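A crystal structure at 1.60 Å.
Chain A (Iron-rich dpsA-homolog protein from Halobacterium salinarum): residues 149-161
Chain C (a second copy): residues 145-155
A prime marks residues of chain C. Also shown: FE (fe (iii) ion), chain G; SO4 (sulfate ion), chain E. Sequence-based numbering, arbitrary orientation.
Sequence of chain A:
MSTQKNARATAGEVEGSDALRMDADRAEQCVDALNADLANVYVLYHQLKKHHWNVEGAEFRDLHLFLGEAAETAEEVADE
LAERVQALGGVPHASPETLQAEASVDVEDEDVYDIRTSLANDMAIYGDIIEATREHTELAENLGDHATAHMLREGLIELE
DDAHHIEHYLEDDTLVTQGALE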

# COMPACT_ATOMS: atom_id res chain seq x y z
N ALA A 149 30.06 -15.59 -1.49
CA ALA A 149 29.47 -16.91 -1.29
C ALA A 149 28.02 -16.82 -0.93
O ALA A 149 27.19 -17.57 -1.47
CB ALA A 149 30.19 -17.65 -0.19
N HIS A 150 27.72 -15.89 -0.02
CA HIS A 150 26.33 -15.63 0.44
C HIS A 150 25.44 -15.20 -0.76
O HIS A 150 24.37 -15.73 -0.98
CB HIS A 150 26.31 -14.55 1.49
CG HIS A 150 24.94 -14.17 1.95
ND1 HIS A 150 24.16 -15.02 2.69
CD2 HIS A 150 24.23 -13.03 1.79
CE1 HIS A 150 23.00 -14.44 2.93
NE2 HIS A 150 23.02 -13.23 2.41
N MET A 151 25.95 -14.27 -1.55
CA MET A 151 25.24 -13.78 -2.71
C MET A 151 24.94 -14.90 -3.70
O MET A 151 23.86 -14.98 -4.26
CB MET A 151 26.06 -12.70 -3.38
CG MET A 151 25.39 -12.09 -4.57
SD MET A 151 26.51 -11.15 -5.57
CE MET A 151 27.44 -10.35 -4.30
N LEU A 152 25.93 -15.76 -3.92
CA LEU A 152 25.78 -16.86 -4.86
C LEU A 152 24.71 -17.81 -4.35
O LEU A 152 23.89 -18.28 -5.14
CB LEU A 152 27.10 -17.58 -5.05
CG LEU A 152 28.17 -16.82 -5.84
CD1 LEU A 152 29.51 -17.42 -5.73
CD2 LEU A 152 27.78 -16.72 -7.29
N ARG A 153 24.69 -18.07 -3.04
CA ARG A 153 23.68 -18.98 -2.48
C ARG A 153 22.26 -18.41 -2.60
O ARG A 153 21.30 -19.11 -2.89
CB ARG A 153 24.01 -19.34 -1.03
CG ARG A 153 25.16 -20.28 -0.88
CD ARG A 153 25.47 -20.59 0.59
NE ARG A 153 26.87 -20.90 0.79
CZ ARG A 153 27.72 -20.20 1.51
NH1 ARG A 153 27.40 -19.10 2.21
NH2 ARG A 153 28.93 -20.64 1.54
N GLU A 154 22.13 -17.12 -2.38
CA GLU A 154 20.84 -16.42 -2.48
C GLU A 154 20.29 -16.51 -3.91
O GLU A 154 19.11 -16.74 -4.09
CB GLU A 154 21.00 -14.98 -2.03
CG GLU A 154 21.28 -14.81 -0.51
CD GLU A 154 20.06 -14.47 0.34
OE1 GLU A 154 19.08 -13.95 -0.25
OE2 GLU A 154 20.06 -14.72 1.60
N GLY A 155 21.18 -16.39 -4.90
CA GLY A 155 20.86 -16.57 -6.31
C GLY A 155 20.55 -18.01 -6.66
O GLY A 155 19.57 -18.31 -7.35
N LEU A 156 21.36 -18.91 -6.15
CA LEU A 156 21.21 -20.32 -6.44
C LEU A 156 19.85 -20.83 -6.03
O LEU A 156 19.22 -21.62 -6.77
CB LEU A 156 22.30 -21.13 -5.71
CG LEU A 156 22.29 -22.63 -5.89
CD1 LEU A 156 22.56 -22.97 -7.29
CD2 LEU A 156 23.35 -23.28 -5.01
N ILE A 157 19.36 -20.44 -4.85
CA ILE A 157 18.07 -20.95 -4.45
C ILE A 157 16.94 -20.50 -5.41
O ILE A 157 16.04 -21.27 -5.70
CB ILE A 157 17.77 -20.64 -2.94
CG1 ILE A 157 16.53 -21.44 -2.50
CG2 ILE A 157 17.64 -19.21 -2.69
CD1 ILE A 157 15.27 -20.70 -2.50
N GLU A 158 16.98 -19.27 -5.89
CA GLU A 158 16.00 -18.77 -6.87
C GLU A 158 16.10 -19.49 -8.21
O GLU A 158 15.08 -19.87 -8.79
CB GLU A 158 16.22 -17.29 -7.11
CG GLU A 158 16.09 -16.40 -5.88
CD GLU A 158 14.80 -16.53 -5.13
OE1 GLU A 158 13.73 -16.77 -5.77
OE2 GLU A 158 14.83 -16.36 -3.86
N LEU A 159 17.32 -19.75 -8.66
CA LEU A 159 17.52 -20.45 -9.95
C LEU A 159 17.08 -21.90 -9.81
O LEU A 159 16.45 -22.44 -10.73
CB LEU A 159 18.97 -20.32 -10.39
CG LEU A 159 19.42 -18.96 -10.92
CD1 LEU A 159 18.79 -17.78 -10.27
CD2 LEU A 159 20.96 -18.88 -10.87
N GLU A 160 17.36 -22.53 -8.67
CA GLU A 160 16.92 -23.92 -8.43
C GLU A 160 15.41 -24.00 -8.40
O GLU A 160 14.82 -24.96 -8.92
CB GLU A 160 17.55 -24.56 -7.20
CG GLU A 160 19.07 -24.79 -7.34
CD GLU A 160 19.60 -25.81 -6.34
OE1 GLU A 160 18.79 -26.54 -5.73
OE2 GLU A 160 20.84 -25.87 -6.16
N ASP A 161 14.75 -23.01 -7.80
CA ASP A 161 13.31 -23.06 -7.77
C ASP A 161 12.75 -23.02 -9.17
O ASP A 161 11.83 -23.79 -9.54
CB ASP A 161 12.76 -21.90 -6.97
CG ASP A 161 11.30 -22.12 -6.58
OD1 ASP A 161 10.49 -21.20 -6.78
OD2 ASP A 161 10.89 -23.21 -6.13
N ASP C 145 25.32 -29.45 -1.47
CA ASP C 145 23.98 -28.96 -1.73
C ASP C 145 23.82 -27.63 -0.99
O ASP C 145 23.24 -27.55 0.09
CB ASP C 145 22.94 -29.98 -1.28
CG ASP C 145 21.56 -29.57 -1.66
OD1 ASP C 145 20.61 -30.34 -1.38
OD2 ASP C 145 21.32 -28.46 -2.22
N HIS C 146 24.37 -26.59 -1.60
CA HIS C 146 24.42 -25.29 -0.97
C HIS C 146 23.08 -24.63 -0.87
O HIS C 146 22.85 -23.84 0.03
CB HIS C 146 25.41 -24.43 -1.75
CG HIS C 146 26.78 -25.00 -1.74
ND1 HIS C 146 27.56 -25.01 -0.60
CD2 HIS C 146 27.47 -25.69 -2.68
CE1 HIS C 146 28.70 -25.62 -0.87
NE2 HIS C 146 28.67 -26.05 -2.12
N ALA C 147 22.17 -24.97 -1.78
CA ALA C 147 20.84 -24.37 -1.72
C ALA C 147 20.12 -24.89 -0.49
O ALA C 147 19.45 -24.14 0.24
CB ALA C 147 20.06 -24.66 -2.99
N THR C 148 20.26 -26.19 -0.26
CA THR C 148 19.66 -26.78 0.93
C THR C 148 20.28 -26.18 2.19
O THR C 148 19.57 -25.88 3.14
CB THR C 148 19.78 -28.29 0.93
OG1 THR C 148 18.98 -28.82 -0.15
CG2 THR C 148 19.20 -28.92 2.18
N ALA C 149 21.60 -26.06 2.22
CA ALA C 149 22.25 -25.55 3.41
C ALA C 149 21.79 -24.14 3.70
O ALA C 149 21.48 -23.80 4.85
CB ALA C 149 23.72 -25.59 3.25
N HIS C 150 21.65 -23.37 2.64
CA HIS C 150 21.22 -21.99 2.78
C HIS C 150 19.76 -21.91 3.29
O HIS C 150 19.48 -21.16 4.20
CB HIS C 150 21.39 -21.26 1.44
CG HIS C 150 20.77 -19.89 1.41
ND1 HIS C 150 21.37 -18.79 1.98
CD2 HIS C 150 19.61 -19.45 0.87
CE1 HIS C 150 20.59 -17.74 1.82
NE2 HIS C 150 19.51 -18.11 1.14
N MET C 151 18.86 -22.69 2.73
CA MET C 151 17.49 -22.73 3.20
C MET C 151 17.41 -23.12 4.66
O MET C 151 16.61 -22.58 5.43
CB MET C 151 16.71 -23.74 2.37
CG MET C 151 15.24 -23.90 2.69
SD MET C 151 14.60 -25.45 1.95
CE MET C 151 15.50 -25.50 0.51
N LEU C 152 18.22 -24.10 5.04
CA LEU C 152 18.20 -24.56 6.42
C LEU C 152 18.64 -23.45 7.36
O LEU C 152 18.06 -23.30 8.42
CB LEU C 152 19.06 -25.81 6.64
CG LEU C 152 18.48 -27.11 6.08
CD1 LEU C 152 19.50 -28.25 6.07
CD2 LEU C 152 17.31 -27.56 6.83
N ARG C 153 19.67 -22.68 6.99
CA ARG C 153 20.12 -21.58 7.82
C ARG C 153 19.09 -20.46 7.91
O ARG C 153 18.92 -19.90 8.99
CB ARG C 153 21.41 -20.97 7.30
CG ARG C 153 22.62 -21.85 7.42
CD ARG C 153 23.75 -21.20 6.69
NE ARG C 153 24.77 -22.13 6.40
CZ ARG C 153 25.25 -22.41 5.23
NH1 ARG C 153 24.89 -21.80 4.10
NH2 ARG C 153 26.18 -23.31 5.25
N GLU C 154 18.39 -20.20 6.82
CA GLU C 154 17.36 -19.14 6.75
C GLU C 154 16.21 -19.52 7.70
O GLU C 154 15.67 -18.67 8.43
CB GLU C 154 16.88 -18.91 5.30
CG GLU C 154 17.92 -18.30 4.37
CD GLU C 154 17.71 -16.83 4.09
OE1 GLU C 154 16.53 -16.42 4.06
OE2 GLU C 154 18.70 -16.08 3.81
N GLY C 155 15.87 -20.82 7.75
CA GLY C 155 14.89 -21.33 8.69
C GLY C 155 15.39 -21.35 10.12
O GLY C 155 14.65 -20.98 11.05
FE FE G . 18.71 -14.11 3.07
S SO4 E . 24.06 -18.13 3.97
O1 SO4 E . 23.80 -19.36 3.24
O2 SO4 E . 25.25 -17.46 3.43
O3 SO4 E . 22.88 -17.23 3.74
O4 SO4 E . 24.18 -18.44 5.39
O HOH W 1 17.06 -14.49 1.89
O HOH W 2 17.18 -16.80 0.31
O HOH W 3 22.35 -26.77 -4.11
O HOH W 4 17.40 -13.44 4.58
O HOH W 5 18.70 -12.13 2.39

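Two helices cross steeply, at -104° with axes 8.9 Å apart at closest approach, and no direct hydrogen bond joins them. Ions and water carry the polar work.

The metal comes first. Fe(III) is bound by Glu154 OE2 and Glu154′ OE2, each at 2.1 Å, with waters 1, 4 and 5 and one ligand from elsewhere in the structure. The shared cation explains how Glu154 OE2 and Glu154′ OE2 can lie 2.9 Å apart. Both carboxylates reach it with chi1 m and an off-well chi2 near -100°, and water 1 donates to OE1 of each, weakly on the Glu154′ side.

The sulfate, probably from the crystallisation liquor, is the second shared ion, and matching residues of the two copies grip it. His150 ND1 donates to SO4 O2 and His150′ ND1 to SO4 O1, both at 2.8 Å and nearly straight; each also makes a weak bond to O3. Arg153 NH1 reaches O2 at 3.0 Å and Arg153′ NH1 reaches O1 at 2.8 Å. The anion offsets like charges held close, Arg153 NE being 4.0 Å from Arg153′ NH1.

Packing is modest but well fitted. His150′ is the knob, set among His150, Arg153, Glu154 and Ile157. Arg153 O lies over one face of its ring, while Ile157 CG2 comes within 4.1 Å of His150′ CD2. Where the backbones draw nearest, Ile157 CA to Ala147′ CA at 5.2 Å, the small methyl of alanine suits the narrow gap; Leu156 CD2 packs 4.1 Å from Ala147′ CB.

Water 3 closes the far end, donating to Glu160 OE2 and Asp145′ OD2, both 2.7 Å away, and accepting from Ala147′ N at 2.9 Å. Asp145′ serves twice, since its OD2 also caps the helix by accepting from Thr148′ N at 3.2 Å.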